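Side-chain contacts in Nsp15 (Middle East respiratory syndrome-related coronavirus, PDB 5YVD), which cleaves RNA as a hexameric endoribonuclease of the coronavirus replicase, probably with a preference for uridylates as in other members of its family: residues D118-C123 with K168-F173; F69-N74 with V149-A154; I40-N45 with I53-Y58; N4-V9 with L22-V27; T240-L245 with Y275-T280. One frame throughout, in Å; residues are numbered along the deposited sequence.

Interaction 1: residues D118-C123 with K168-F173; sequences DIRDNC and KQPVKF. Unlike the reference sequence in segment 118-123: Cys-123 (reference Gly).
The guanidinium of Arg-120 meets Phe-173 and Pro-170 obliquely. The tight part is at the ring of Phe-173. NH2 of Arg-120 sits 3.5 Å from CE2 of Phe-173, with the two side chains crossing at about a right angle and the planes 42° apart. Pro-170 and Arg-120 approach from opposite directions, with CG of Pro-170 3.8 Å from NH1 of Arg-120. Asp-118 fixes the rotation of the guanidinium by a side-on grip. NE of Arg-120 donates to OD1 of Asp-118 at 3.0 Å, and NH2 of Arg-120 forms the salt bridge to OD2 of Asp-118 at 2.7 Å. The arginine chain bends at chi3 (-67°), which turns the head back to the carboxylate. NH1 bonds in addition to the carbonyl of Ser-65. The looser side is at Gln-169, where OE1 lies near the guanidinium plane but 4.1 Å from NH1 of Arg-120. Arg-120, Pro-170 and Gln-169 are partly exposed, whereas Phe-173 is buried. Lys-168 and Gln-169 also touch a second subunit. OD1 of Asp-118 accepts from the backbone N of Arg-120 as well. This is an Asx turn, set within a type I beta turn from Asp-118 to Asp-121 in the middle domain.

Interaction 2: residues F69-N74 with V149-A154; sequences FKLLHN and VGPDYA
NZ of Lys-70 is gripped by three hydroxyl groups. It donates to OH of Tyr-153, with NZ of Lys-70 3.0 Å from OH of Tyr-153, and it is also hydrogen-bonded to Ser-194 and Thr-192 through their side-chain oxygens. OH of Tyr-153 is bonded in turn to the carbonyl of Thr-192, so the buried ammonium and phenol share one polar network. The lysine leaves the helix with CG between the backbone N and the carbonyl carbon (chi1 76°) and then runs extended, which carries NZ to the phenol. The two side chains cross at about a right angle. Beside this hydrogen bond lies an apolar contact. Leu-71 and Pro-151 meet tip to tip, CD1 of Leu-71 being 3.9 Å from CD of Pro-151. The same proline covers one face of the Tyr-153 ring, with its CG 3.5 Å above the plane and offset toward the rim. Pro-151 thus packs on the leucine and on the tyrosine. The contact joins helix 69-74 of the middle domain to the turn between strands 148-149 and 153-156. Strand 159-162 packs against Tyr-153, and the loop at Thr-192 and Ser-194 completes the polar site.

Interaction 3: residues I40-N45 with I53-Y58; sequences ICMFEN and IAFELY
Phe-43 projects from strand 38-44 onto helix 51-59 and forms an aromatic cluster with Phe-55 and Tyr-58. The short strand and helix segments run nearly perpendicular, at 98°, in the N-terminal oligomerisation domain. CG of Phe-43 is anti to the backbone N (chi1 -176°), which places its ring over the helix backbone. CA of Phe-55 lies over one face of the Phe-43 ring, 3.8 Å from its centroid, in a CH-pi contact. The rings of Phe-43 and Phe-55 are oblique, with centroids 5.6 Å apart. Tyr-58 slides past Phe-43 in the opposite direction. CB of Tyr-58 is 3.7 Å from CE1 of Phe-43, and the two ring planes are 34° apart. The phenol oxygen of Tyr-58 bonds to Glu-263 of a second subunit, so the cluster borders a subunit interface. Met-42 bends at chi3 and sets SD beside the Phe-55 ring in an oblique Met-aromatic contact. CE of Met-42 is 4.0 Å from CZ of Phe-55. The amide of Asn-45 is held by Thr-47, Leu-49 and Thr-51, in the link that leads into the helix. Across the contact, OD1 of Asn-45 lies 3.6 Å from CB of Ala-54.

Interaction 4: residues N4-V9 with L22-V27; sequences NIAFNV and LPVAVV
Ala-6 and Phe-7 on helix 2-12 meet Leu-22 and Val-24 through apolar contacts. CB of Ala-6 is 3.5 Å from CG2 of Val-24, the closest approach between side chains here. CB of Ala-6 also lies 4.2 Å from CB of Leu-22. Leu-22 packs on the helix backbone, with CD1 of Leu-22 3.7 Å from O of Ala-6. CG of Leu-22 is anti to the carbonyl carbon (chi1 -72°), which turns the branch toward the helix. Phe-7 crosses Leu-22 at about a right angle. CG of Leu-22 stands at the edge of the phenyl ring, 4.0 Å from CD1 of Phe-7. One polar bond lies within the helix segment. O of Asn-4 takes the backbone N of Asn-8 and, from the opposite face of its plane, ND2 of Asn-8 at 2.8 Å from O of Asn-4. The side-chain N-H comes from above the carbonyl plane, 41° out of it. The amide of Asn-8 also bonds to Val-18 and Ile-16, in the connection that follows the helix. The contact sets helix 2-12 against strand 24-27 and the residues that lead into it. Within this chain that strand is an outer one of the three-stranded antiparallel sheet. Helix 51-59 packs on Ile-5 and Val-9.

Interaction 5: residues T240-L245 with Y275-T280; sequences TTLGGL and YFITET
In both Leu-242 and Leu-245, CG is anti to the backbone N, with chi1 at -164° and -161°. This swings their branches from the loop toward Ile-277 on the strand. The two branches of Ile-277 are shared out, CG2 going to Leu-242 and the CG1 branch, through CD1, to Leu-245. One methyl of Leu-242 does most of the touching. CD1 of Leu-242 is 4.0 Å from both CB and CG2 of Ile-277. The two side chains cross obliquely. Leu-245 approaches at about a right angle and meets the far end of the isoleucine, CD2 of Leu-245 lying 4.2 Å from CD1 of Ile-277. The leucines therefore take different parts of one side chain, Leu-242 the base and CG2 branch, Leu-245 the tip. All three residues are buried, and the side chains meet through apolar atoms. The loop carbonyls of Leu-242 and Gly-244 are both bonded by NZ of Lys-286. Segment 240-245 lies in the loop between helix 229-234 and helix 248-255 in the endoribonuclease domain. Leu-251 of helix 248-255 packs on both Leu-245 and Ile-277. Strand 273-279 is the central strand of its antiparallel sheet, between strands 260-263 and 285-291.

From the N terminus, interaction 4 closes first, bringing strand 24-27 back to helix 2-12. Interaction 3 then closes a short loop from strand 38-44 to helix 51-59. The two follow in series but touch, through Ile-5 and Ala-6 on Phe-55, Glu-56 and Met-42, and join two helices to one sheet of the N-terminal domain. In the middle domain, interaction 2 returns the turn before strand 153-156 to helix 69-74. Interaction 1 brings the loop before strand 174-178 to the loop after strand 115-118. Their segments alternate, so they cross, and Lys-172 bridges to Asp-152. Interaction 5 closes last, bringing strand 273-279 to the loop before helix 248-255 in the endoribonuclease domain. None nests.

Interaction 1: residues D118-C123 with K168-F173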
# COMPACT_ATOMS: atom_id res chain seq x y z
N ASP A 118 17.07 9.65 -32.37
CA ASP A 118 18.53 9.43 -32.22
C ASP A 118 19.13 8.71 -33.42
O ASP A 118 18.57 7.75 -33.92
CB ASP A 118 18.81 8.65 -30.91
CG ASP A 118 20.31 8.55 -30.56
OD1 ASP A 118 21.07 7.87 -31.30
OD2 ASP A 118 20.73 9.13 -29.52
N ILE A 119 20.31 9.17 -33.86
CA ILE A 119 21.00 8.55 -34.98
C ILE A 119 21.32 7.07 -34.74
O ILE A 119 21.41 6.30 -35.68
CB ILE A 119 22.30 9.32 -35.31
CG1 ILE A 119 22.92 8.86 -36.65
CG2 ILE A 119 23.33 9.13 -34.22
CD1 ILE A 119 22.78 9.86 -37.76
N ARG A 120 21.53 6.67 -33.49
CA ARG A 120 21.92 5.27 -33.22
C ARG A 120 20.78 4.26 -33.42
O ARG A 120 21.03 3.06 -33.44
CB ARG A 120 22.52 5.14 -31.83
CG ARG A 120 23.94 5.69 -31.77
CD ARG A 120 24.39 6.06 -30.36
NE ARG A 120 23.63 7.20 -29.84
CZ ARG A 120 23.84 7.75 -28.65
NH1 ARG A 120 24.78 7.29 -27.81
NH2 ARG A 120 23.08 8.77 -28.31
N ASP A 121 19.55 4.75 -33.59
CA ASP A 121 18.42 3.88 -33.94
C ASP A 121 18.23 3.90 -35.45
O ASP A 121 18.05 4.96 -36.06
CB ASP A 121 17.16 4.33 -33.23
CG ASP A 121 17.35 4.42 -31.75
OD1 ASP A 121 18.00 3.51 -31.19
OD2 ASP A 121 16.86 5.40 -31.14
N ASN A 122 18.31 2.72 -36.05
CA ASN A 122 18.13 2.56 -37.48
C ASN A 122 16.84 3.29 -37.91
O ASN A 122 15.81 3.17 -37.26
CB ASN A 122 18.11 1.06 -37.84
CG ASN A 122 17.98 0.81 -39.34
OD1 ASN A 122 17.07 0.13 -39.80
ND2 ASN A 122 18.90 1.38 -40.10
N CYS A 123 16.97 4.11 -38.95
CA CYS A 123 15.86 4.83 -39.60
C CYS A 123 15.26 6.00 -38.84
O CYS A 123 14.30 6.59 -39.31
CB CYS A 123 14.75 3.86 -40.04
SG CYS A 123 15.31 2.68 -41.29
N LYS A 168 34.89 6.09 -25.34
CA LYS A 168 34.40 5.08 -26.30
C LYS A 168 32.88 5.09 -26.47
O LYS A 168 32.33 4.21 -27.13
CB LYS A 168 34.87 3.66 -25.92
CG LYS A 168 36.38 3.39 -25.93
CD LYS A 168 37.23 4.24 -26.89
CE LYS A 168 36.90 4.00 -28.36
NZ LYS A 168 37.71 2.90 -28.95
N GLN A 169 32.22 6.07 -25.90
CA GLN A 169 30.86 6.43 -26.28
C GLN A 169 31.01 7.84 -26.75
O GLN A 169 31.92 8.53 -26.32
CB GLN A 169 29.92 6.43 -25.08
CG GLN A 169 29.55 5.06 -24.53
CD GLN A 169 28.49 4.32 -25.35
OE1 GLN A 169 27.69 4.93 -26.05
NE2 GLN A 169 28.48 3.01 -25.25
N PRO A 170 30.13 8.30 -27.63
CA PRO A 170 30.21 9.70 -28.02
C PRO A 170 29.88 10.65 -26.87
O PRO A 170 29.07 10.33 -25.98
CB PRO A 170 29.15 9.81 -29.12
CG PRO A 170 28.16 8.70 -28.86
CD PRO A 170 28.97 7.59 -28.22
N VAL A 171 30.53 11.80 -26.88
CA VAL A 171 30.31 12.87 -25.90
C VAL A 171 29.89 14.18 -26.61
O VAL A 171 29.08 14.97 -26.11
CB VAL A 171 31.59 13.09 -25.06
CG1 VAL A 171 31.42 14.25 -24.09
CG2 VAL A 171 31.95 11.83 -24.30
N LYS A 172 30.44 14.41 -27.79
CA LYS A 172 30.09 15.61 -28.53
C LYS A 172 28.86 15.31 -29.38
O LYS A 172 28.92 14.55 -30.36
CB LYS A 172 31.26 16.09 -29.40
CG LYS A 172 30.97 17.38 -30.17
CD LYS A 172 31.66 18.61 -29.61
CE LYS A 172 31.45 18.81 -28.13
NZ LYS A 172 32.02 20.13 -27.77
N PHE A 173 27.74 15.91 -28.99
CA PHE A 173 26.50 15.67 -29.71
C PHE A 173 26.13 16.87 -30.56
O PHE A 173 26.40 18.01 -30.18
CB PHE A 173 25.36 15.26 -28.77
CG PHE A 173 25.50 13.86 -28.25
CD1 PHE A 173 26.09 13.62 -27.00
CD2 PHE A 173 25.10 12.77 -29.02
CE1 PHE A 173 26.24 12.32 -26.52
CE2 PHE A 173 25.24 11.47 -28.55
CZ PHE A 173 25.82 11.24 -27.30

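Interaction 2: residues F69-N74 with V149-A154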
# COMPACT_ATOMS: atom_id res chain seq x y z
N PHE A 69 19.98 15.59 -19.31
CA PHE A 69 18.53 15.81 -19.36
C PHE A 69 18.11 17.26 -19.48
O PHE A 69 17.17 17.57 -20.22
CB PHE A 69 17.85 15.18 -18.15
CG PHE A 69 18.11 13.71 -18.02
CD1 PHE A 69 17.47 12.83 -18.85
CD2 PHE A 69 19.02 13.24 -17.10
CE1 PHE A 69 17.72 11.49 -18.76
CE2 PHE A 69 19.27 11.88 -17.01
CZ PHE A 69 18.62 11.01 -17.84
N LYS A 70 18.78 18.15 -18.75
CA LYS A 70 18.41 19.56 -18.75
C LYS A 70 18.46 20.17 -20.15
O LYS A 70 17.75 21.13 -20.44
CB LYS A 70 19.31 20.37 -17.80
CG LYS A 70 20.69 20.64 -18.36
CD LYS A 70 21.76 20.89 -17.32
CE LYS A 70 23.14 20.75 -17.97
NZ LYS A 70 24.25 21.09 -17.04
N LEU A 71 19.31 19.63 -21.03
CA LEU A 71 19.30 20.10 -22.41
C LEU A 71 18.03 19.62 -23.12
O LEU A 71 17.37 20.37 -23.86
CB LEU A 71 20.55 19.63 -23.14
CG LEU A 71 21.91 20.11 -22.60
CD1 LEU A 71 23.00 19.81 -23.61
CD2 LEU A 71 21.95 21.59 -22.25
N LEU A 72 17.65 18.38 -22.88
CA LEU A 72 16.45 17.87 -23.51
C LEU A 72 15.27 18.69 -23.05
O LEU A 72 14.51 19.17 -23.87
CB LEU A 72 16.26 16.40 -23.18
CG LEU A 72 17.46 15.50 -23.50
CD1 LEU A 72 17.04 14.04 -23.33
CD2 LEU A 72 18.06 15.74 -24.88
N HIS A 73 15.17 18.89 -21.74
CA HIS A 73 14.10 19.73 -21.16
C HIS A 73 14.08 21.15 -21.71
O HIS A 73 13.02 21.69 -21.98
CB HIS A 73 14.24 19.74 -19.63
CG HIS A 73 13.37 20.73 -18.93
ND1 HIS A 73 11.99 20.68 -18.97
CD2 HIS A 73 13.68 21.79 -18.14
CE1 HIS A 73 11.50 21.66 -18.25
NE2 HIS A 73 12.50 22.35 -17.73
N ASN A 74 15.24 21.75 -21.90
CA ASN A 74 15.30 23.11 -22.40
C ASN A 74 15.00 23.24 -23.92
O ASN A 74 14.56 24.30 -24.37
CB ASN A 74 16.67 23.74 -22.07
CG ASN A 74 16.89 23.94 -20.57
OD1 ASN A 74 16.01 23.65 -19.75
ND2 ASN A 74 18.08 24.41 -20.22
N VAL A 149 25.76 22.64 -31.21
CA VAL A 149 26.83 21.72 -30.87
C VAL A 149 26.93 21.65 -29.38
O VAL A 149 27.26 22.65 -28.73
CB VAL A 149 28.19 22.20 -31.39
CG1 VAL A 149 29.29 21.22 -30.98
CG2 VAL A 149 28.12 22.37 -32.90
N GLY A 150 26.69 20.47 -28.83
CA GLY A 150 26.66 20.31 -27.38
C GLY A 150 27.98 20.57 -26.68
O GLY A 150 28.98 20.84 -27.32
N PRO A 151 27.98 20.46 -25.35
CA PRO A 151 29.17 20.73 -24.51
C PRO A 151 30.17 19.58 -24.46
O PRO A 151 29.94 18.54 -25.04
CB PRO A 151 28.55 20.97 -23.13
CG PRO A 151 27.29 20.15 -23.13
CD PRO A 151 26.78 20.14 -24.54
N ASP A 152 31.28 19.77 -23.76
CA ASP A 152 32.33 18.74 -23.67
C ASP A 152 32.06 17.68 -22.60
O ASP A 152 33.01 17.15 -21.98
CB ASP A 152 33.70 19.38 -23.42
CG ASP A 152 34.14 20.26 -24.57
OD1 ASP A 152 33.78 19.95 -25.73
OD2 ASP A 152 34.88 21.24 -24.31
N TYR A 153 30.78 17.34 -22.43
CA TYR A 153 30.40 16.26 -21.55
C TYR A 153 29.02 15.72 -21.92
O TYR A 153 28.28 16.33 -22.69
CB TYR A 153 30.37 16.76 -20.14
CG TYR A 153 29.26 17.77 -19.90
CD1 TYR A 153 29.52 19.14 -20.00
CD2 TYR A 153 27.96 17.36 -19.57
CE1 TYR A 153 28.52 20.08 -19.79
CE2 TYR A 153 26.95 18.29 -19.35
CZ TYR A 153 27.23 19.66 -19.46
OH TYR A 153 26.24 20.62 -19.23
N ALA A 154 28.67 14.59 -21.32
CA ALA A 154 27.40 13.91 -21.59
C ALA A 154 27.08 12.95 -20.44
O ALA A 154 27.89 12.73 -19.54
CB ALA A 154 27.50 13.15 -22.92

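Interaction 3: residues I40-N45 with I53-Y58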
# COMPACT_ATOMS: atom_id res chain seq x y z
N ILE A 40 14.63 -12.71 -3.71
CA ILE A 40 15.50 -11.56 -3.86
C ILE A 40 14.82 -10.37 -4.54
O ILE A 40 14.26 -10.50 -5.64
CB ILE A 40 16.72 -11.87 -4.75
CG1 ILE A 40 17.41 -13.16 -4.31
CG2 ILE A 40 17.67 -10.67 -4.81
CD1 ILE A 40 17.84 -13.13 -2.87
N CYS A 41 14.94 -9.22 -3.91
CA CYS A 41 14.47 -7.96 -4.47
C CYS A 41 15.30 -7.50 -5.65
O CYS A 41 16.50 -7.33 -5.50
CB CYS A 41 14.55 -6.88 -3.39
SG CYS A 41 13.63 -5.41 -3.84
N MET A 42 14.66 -7.30 -6.80
CA MET A 42 15.31 -6.83 -8.02
C MET A 42 14.97 -5.39 -8.39
O MET A 42 15.52 -4.86 -9.36
CB MET A 42 14.83 -7.63 -9.20
CG MET A 42 15.37 -9.03 -9.37
SD MET A 42 14.90 -9.53 -11.04
CE MET A 42 13.13 -9.69 -10.89
N PHE A 43 14.04 -4.74 -7.70
CA PHE A 43 13.66 -3.39 -8.12
C PHE A 43 12.83 -2.67 -7.07
O PHE A 43 12.04 -3.30 -6.34
CB PHE A 43 12.90 -3.48 -9.45
CG PHE A 43 12.55 -2.16 -10.04
CD1 PHE A 43 13.51 -1.40 -10.67
CD2 PHE A 43 11.24 -1.68 -9.99
CE1 PHE A 43 13.19 -0.17 -11.24
CE2 PHE A 43 10.90 -0.46 -10.53
CZ PHE A 43 11.88 0.30 -11.17
N GLU A 44 13.01 -1.36 -7.00
CA GLU A 44 12.34 -0.49 -6.03
C GLU A 44 11.72 0.69 -6.81
O GLU A 44 12.41 1.63 -7.26
CB GLU A 44 13.32 -0.04 -4.94
CG GLU A 44 12.71 0.37 -3.60
CD GLU A 44 13.61 0.05 -2.40
OE1 GLU A 44 13.93 -1.15 -2.22
OE2 GLU A 44 14.00 0.97 -1.64
N ASN A 45 10.41 0.61 -6.99
CA ASN A 45 9.69 1.59 -7.75
C ASN A 45 9.74 2.93 -7.06
O ASN A 45 9.22 3.05 -5.96
CB ASN A 45 8.23 1.17 -7.85
CG ASN A 45 7.45 2.02 -8.80
OD1 ASN A 45 7.99 2.91 -9.45
ND2 ASN A 45 6.17 1.73 -8.92
N ILE A 53 5.61 -2.01 -14.60
CA ILE A 53 5.87 -1.25 -15.81
C ILE A 53 7.14 -0.44 -15.62
O ILE A 53 7.99 -0.36 -16.54
CB ILE A 53 4.71 -0.28 -16.12
CG1 ILE A 53 3.42 -1.05 -16.34
CG2 ILE A 53 4.99 0.54 -17.37
CD1 ILE A 53 3.35 -1.75 -17.68
N ALA A 54 7.26 0.17 -14.44
CA ALA A 54 8.42 0.97 -14.11
C ALA A 54 9.67 0.11 -14.21
O ALA A 54 10.70 0.54 -14.70
CB ALA A 54 8.28 1.52 -12.71
N PHE A 55 9.54 -1.13 -13.77
CA PHE A 55 10.60 -2.12 -13.87
C PHE A 55 10.95 -2.45 -15.30
O PHE A 55 12.11 -2.73 -15.59
CB PHE A 55 10.13 -3.39 -13.15
CG PHE A 55 11.02 -4.59 -13.35
CD1 PHE A 55 12.36 -4.56 -12.98
CD2 PHE A 55 10.50 -5.77 -13.84
CE1 PHE A 55 13.16 -5.67 -13.13
CE2 PHE A 55 11.29 -6.88 -14.01
CZ PHE A 55 12.62 -6.83 -13.65
N GLU A 56 9.94 -2.47 -16.18
CA GLU A 56 10.17 -2.82 -17.60
C GLU A 56 10.93 -1.67 -18.29
O GLU A 56 11.88 -1.89 -19.02
CB GLU A 56 8.83 -3.14 -18.30
CG GLU A 56 8.93 -3.44 -19.80
CD GLU A 56 7.59 -3.73 -20.48
OE1 GLU A 56 6.69 -4.29 -19.81
OE2 GLU A 56 7.43 -3.41 -21.69
N LEU A 57 10.51 -0.44 -18.02
CA LEU A 57 11.14 0.70 -18.63
C LEU A 57 12.56 0.83 -18.15
O LEU A 57 13.47 1.13 -18.93
CB LEU A 57 10.38 1.95 -18.27
CG LEU A 57 8.98 2.05 -18.88
CD1 LEU A 57 8.30 3.36 -18.51
CD2 LEU A 57 9.06 1.89 -20.39
N TYR A 58 12.75 0.61 -16.86
CA TYR A 58 14.09 0.41 -16.32
C TYR A 58 14.89 -0.61 -17.13
O TYR A 58 15.98 -0.31 -17.60
CB TYR A 58 14.02 -0.03 -14.87
CG TYR A 58 15.37 -0.32 -14.30
CD1 TYR A 58 15.71 -1.62 -13.88
CD2 TYR A 58 16.31 0.67 -14.21
CE1 TYR A 58 16.96 -1.89 -13.38
CE2 TYR A 58 17.56 0.41 -13.71
CZ TYR A 58 17.88 -0.86 -13.30
OH TYR A 58 19.13 -1.07 -12.80

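Interaction 4: residues N4-V9 with L22-V27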
# COMPACT_ATOMS: atom_id res chain seq x y z
N ASN A 4 9.93 -12.72 -18.49
CA ASN A 4 10.96 -12.73 -19.50
C ASN A 4 11.90 -11.54 -19.32
O ASN A 4 13.12 -11.63 -19.51
CB ASN A 4 10.36 -12.71 -20.90
CG ASN A 4 11.39 -12.51 -21.96
OD1 ASN A 4 11.39 -11.49 -22.64
ND2 ASN A 4 12.31 -13.45 -22.08
N ILE A 5 11.31 -10.43 -18.94
CA ILE A 5 12.08 -9.24 -18.64
C ILE A 5 12.97 -9.51 -17.44
O ILE A 5 14.16 -9.21 -17.47
CB ILE A 5 11.13 -8.07 -18.37
CG1 ILE A 5 10.53 -7.64 -19.70
CG2 ILE A 5 11.85 -6.93 -17.69
CD1 ILE A 5 9.17 -7.03 -19.57
N ALA A 6 12.40 -10.11 -16.40
CA ALA A 6 13.18 -10.54 -15.25
C ALA A 6 14.35 -11.42 -15.66
O ALA A 6 15.42 -11.35 -15.06
CB ALA A 6 12.29 -11.28 -14.27
N PHE A 7 14.15 -12.24 -16.67
CA PHE A 7 15.18 -13.18 -17.09
C PHE A 7 16.33 -12.44 -17.76
O PHE A 7 17.48 -12.65 -17.43
CB PHE A 7 14.57 -14.23 -18.02
CG PHE A 7 15.55 -15.26 -18.51
CD1 PHE A 7 15.73 -16.46 -17.82
CD2 PHE A 7 16.26 -15.06 -19.70
CE1 PHE A 7 16.63 -17.41 -18.28
CE2 PHE A 7 17.14 -16.00 -20.17
CZ PHE A 7 17.33 -17.19 -19.46
N ASN A 8 15.99 -11.55 -18.67
CA ASN A 8 17.00 -10.70 -19.31
C ASN A 8 17.80 -9.90 -18.26
O ASN A 8 19.04 -9.86 -18.30
CB ASN A 8 16.33 -9.74 -20.32
CG ASN A 8 15.94 -10.41 -21.61
OD1 ASN A 8 16.51 -10.13 -22.66
ND2 ASN A 8 14.95 -11.30 -21.56
N VAL A 9 17.10 -9.28 -17.31
CA VAL A 9 17.78 -8.44 -16.31
C VAL A 9 18.79 -9.25 -15.50
O VAL A 9 19.89 -8.75 -15.19
CB VAL A 9 16.79 -7.76 -15.37
CG1 VAL A 9 17.46 -7.26 -14.09
CG2 VAL A 9 16.13 -6.59 -16.09
N LEU A 22 11.70 -16.17 -15.53
CA LEU A 22 11.97 -16.38 -14.11
C LEU A 22 10.68 -16.17 -13.31
O LEU A 22 9.83 -15.42 -13.72
CB LEU A 22 13.03 -15.41 -13.62
CG LEU A 22 14.49 -15.65 -14.07
CD1 LEU A 22 15.39 -14.64 -13.39
CD2 LEU A 22 14.98 -17.08 -13.81
N PRO A 23 10.52 -16.85 -12.18
CA PRO A 23 9.32 -16.52 -11.39
C PRO A 23 9.47 -15.15 -10.73
O PRO A 23 10.55 -14.83 -10.27
CB PRO A 23 9.24 -17.63 -10.35
CG PRO A 23 10.58 -18.30 -10.35
CD PRO A 23 11.38 -17.85 -11.53
N VAL A 24 8.40 -14.37 -10.71
CA VAL A 24 8.40 -12.99 -10.24
C VAL A 24 7.20 -12.74 -9.31
O VAL A 24 6.08 -13.14 -9.64
CB VAL A 24 8.27 -12.01 -11.43
CG1 VAL A 24 8.11 -10.57 -10.96
CG2 VAL A 24 9.47 -12.11 -12.35
N ALA A 25 7.42 -12.09 -8.18
CA ALA A 25 6.33 -11.45 -7.40
C ALA A 25 6.35 -9.94 -7.51
O ALA A 25 7.40 -9.34 -7.47
CB ALA A 25 6.42 -11.85 -5.94
N VAL A 26 5.19 -9.33 -7.64
CA VAL A 26 5.07 -7.86 -7.55
C VAL A 26 4.39 -7.47 -6.24
O VAL A 26 3.19 -7.67 -6.07
CB VAL A 26 4.22 -7.24 -8.69
CG1 VAL A 26 4.22 -5.72 -8.59
CG2 VAL A 26 4.73 -7.68 -10.05
N VAL A 27 5.16 -6.89 -5.33
CA VAL A 27 4.69 -6.65 -4.00
C VAL A 27 4.80 -5.17 -3.72
O VAL A 27 5.87 -4.68 -3.37
CB VAL A 27 5.51 -7.46 -2.96
CG1 VAL A 27 4.79 -7.44 -1.61
CG2 VAL A 27 5.77 -8.89 -3.42

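Interaction 5: residues T240-L245 with Y275-T280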
# COMPACT_ATOMS: atom_id res chain seq x y z
N THR A 240 22.17 36.48 9.72
CA THR A 240 21.08 35.57 9.99
C THR A 240 20.61 34.90 8.69
O THR A 240 20.27 33.71 8.68
CB THR A 240 19.92 36.26 10.76
OG1 THR A 240 18.83 35.35 10.89
CG2 THR A 240 19.38 37.52 10.04
N THR A 241 20.60 35.64 7.59
CA THR A 241 20.30 34.99 6.32
C THR A 241 21.58 34.91 5.51
O THR A 241 22.24 35.90 5.29
CB THR A 241 19.14 35.63 5.51
OG1 THR A 241 19.39 37.01 5.36
CG2 THR A 241 17.81 35.45 6.22
N LEU A 242 21.91 33.68 5.13
CA LEU A 242 23.06 33.34 4.28
C LEU A 242 23.11 34.23 3.01
O LEU A 242 22.21 34.18 2.18
CB LEU A 242 22.96 31.84 3.94
CG LEU A 242 24.17 31.10 3.37
CD1 LEU A 242 24.16 29.62 3.77
CD2 LEU A 242 24.26 31.28 1.86
N GLY A 243 24.17 35.03 2.88
CA GLY A 243 24.32 35.97 1.76
C GLY A 243 24.97 35.38 0.52
O GLY A 243 25.95 34.65 0.61
N GLY A 244 24.44 35.71 -0.64
CA GLY A 244 25.01 35.28 -1.91
C GLY A 244 25.11 33.78 -2.09
O GLY A 244 24.15 33.03 -1.82
N LEU A 245 26.30 33.35 -2.54
CA LEU A 245 26.62 31.96 -2.82
C LEU A 245 25.76 31.40 -3.97
O LEU A 245 25.00 30.47 -3.79
CB LEU A 245 26.52 31.11 -1.56
CG LEU A 245 27.26 29.77 -1.59
CD1 LEU A 245 28.78 29.90 -1.47
CD2 LEU A 245 26.74 28.84 -0.49
N TYR A 275 18.61 25.47 -3.43
CA TYR A 275 18.96 24.77 -2.20
C TYR A 275 18.47 25.52 -0.98
O TYR A 275 18.35 26.74 -0.99
CB TYR A 275 20.48 24.53 -2.10
CG TYR A 275 21.04 23.68 -3.23
CD1 TYR A 275 21.74 24.25 -4.27
CD2 TYR A 275 20.86 22.29 -3.26
CE1 TYR A 275 22.26 23.50 -5.31
CE2 TYR A 275 21.38 21.52 -4.31
CZ TYR A 275 22.08 22.15 -5.33
OH TYR A 275 22.59 21.45 -6.39
N PHE A 276 18.20 24.75 0.07
CA PHE A 276 17.85 25.24 1.39
C PHE A 276 19.11 25.02 2.22
O PHE A 276 19.38 23.91 2.65
CB PHE A 276 16.70 24.38 1.90
CG PHE A 276 16.13 24.80 3.21
CD1 PHE A 276 14.86 25.38 3.26
CD2 PHE A 276 16.80 24.55 4.39
CE1 PHE A 276 14.30 25.74 4.47
CE2 PHE A 276 16.22 24.92 5.61
CZ PHE A 276 14.98 25.52 5.65
N ILE A 277 19.91 26.08 2.41
CA ILE A 277 21.24 25.92 2.98
C ILE A 277 21.38 26.52 4.35
O ILE A 277 20.86 27.60 4.66
CB ILE A 277 22.34 26.52 2.09
CG1 ILE A 277 22.01 26.33 0.62
CG2 ILE A 277 23.70 25.88 2.42
CD1 ILE A 277 23.18 26.62 -0.30
N THR A 278 22.14 25.81 5.17
CA THR A 278 22.42 26.22 6.53
C THR A 278 23.91 26.04 6.79
O THR A 278 24.50 25.07 6.33
CB THR A 278 21.59 25.37 7.51
OG1 THR A 278 20.25 25.24 7.02
CG2 THR A 278 21.57 25.98 8.90
N GLU A 279 24.51 26.99 7.49
CA GLU A 279 25.92 26.90 7.90
C GLU A 279 25.92 26.58 9.38
O GLU A 279 25.22 27.23 10.16
CB GLU A 279 26.65 28.20 7.62
CG GLU A 279 28.16 28.08 7.52
CD GLU A 279 28.91 28.21 8.85
OE1 GLU A 279 28.29 28.38 9.93
OE2 GLU A 279 30.15 28.13 8.81
N THR A 280 26.71 25.58 9.78
CA THR A 280 26.58 25.00 11.12
C THR A 280 27.47 25.63 12.22
O THR A 280 27.43 25.20 13.39
CB THR A 280 26.75 23.46 11.06
OG1 THR A 280 28.02 23.11 10.47
CG2 THR A 280 25.63 22.84 10.23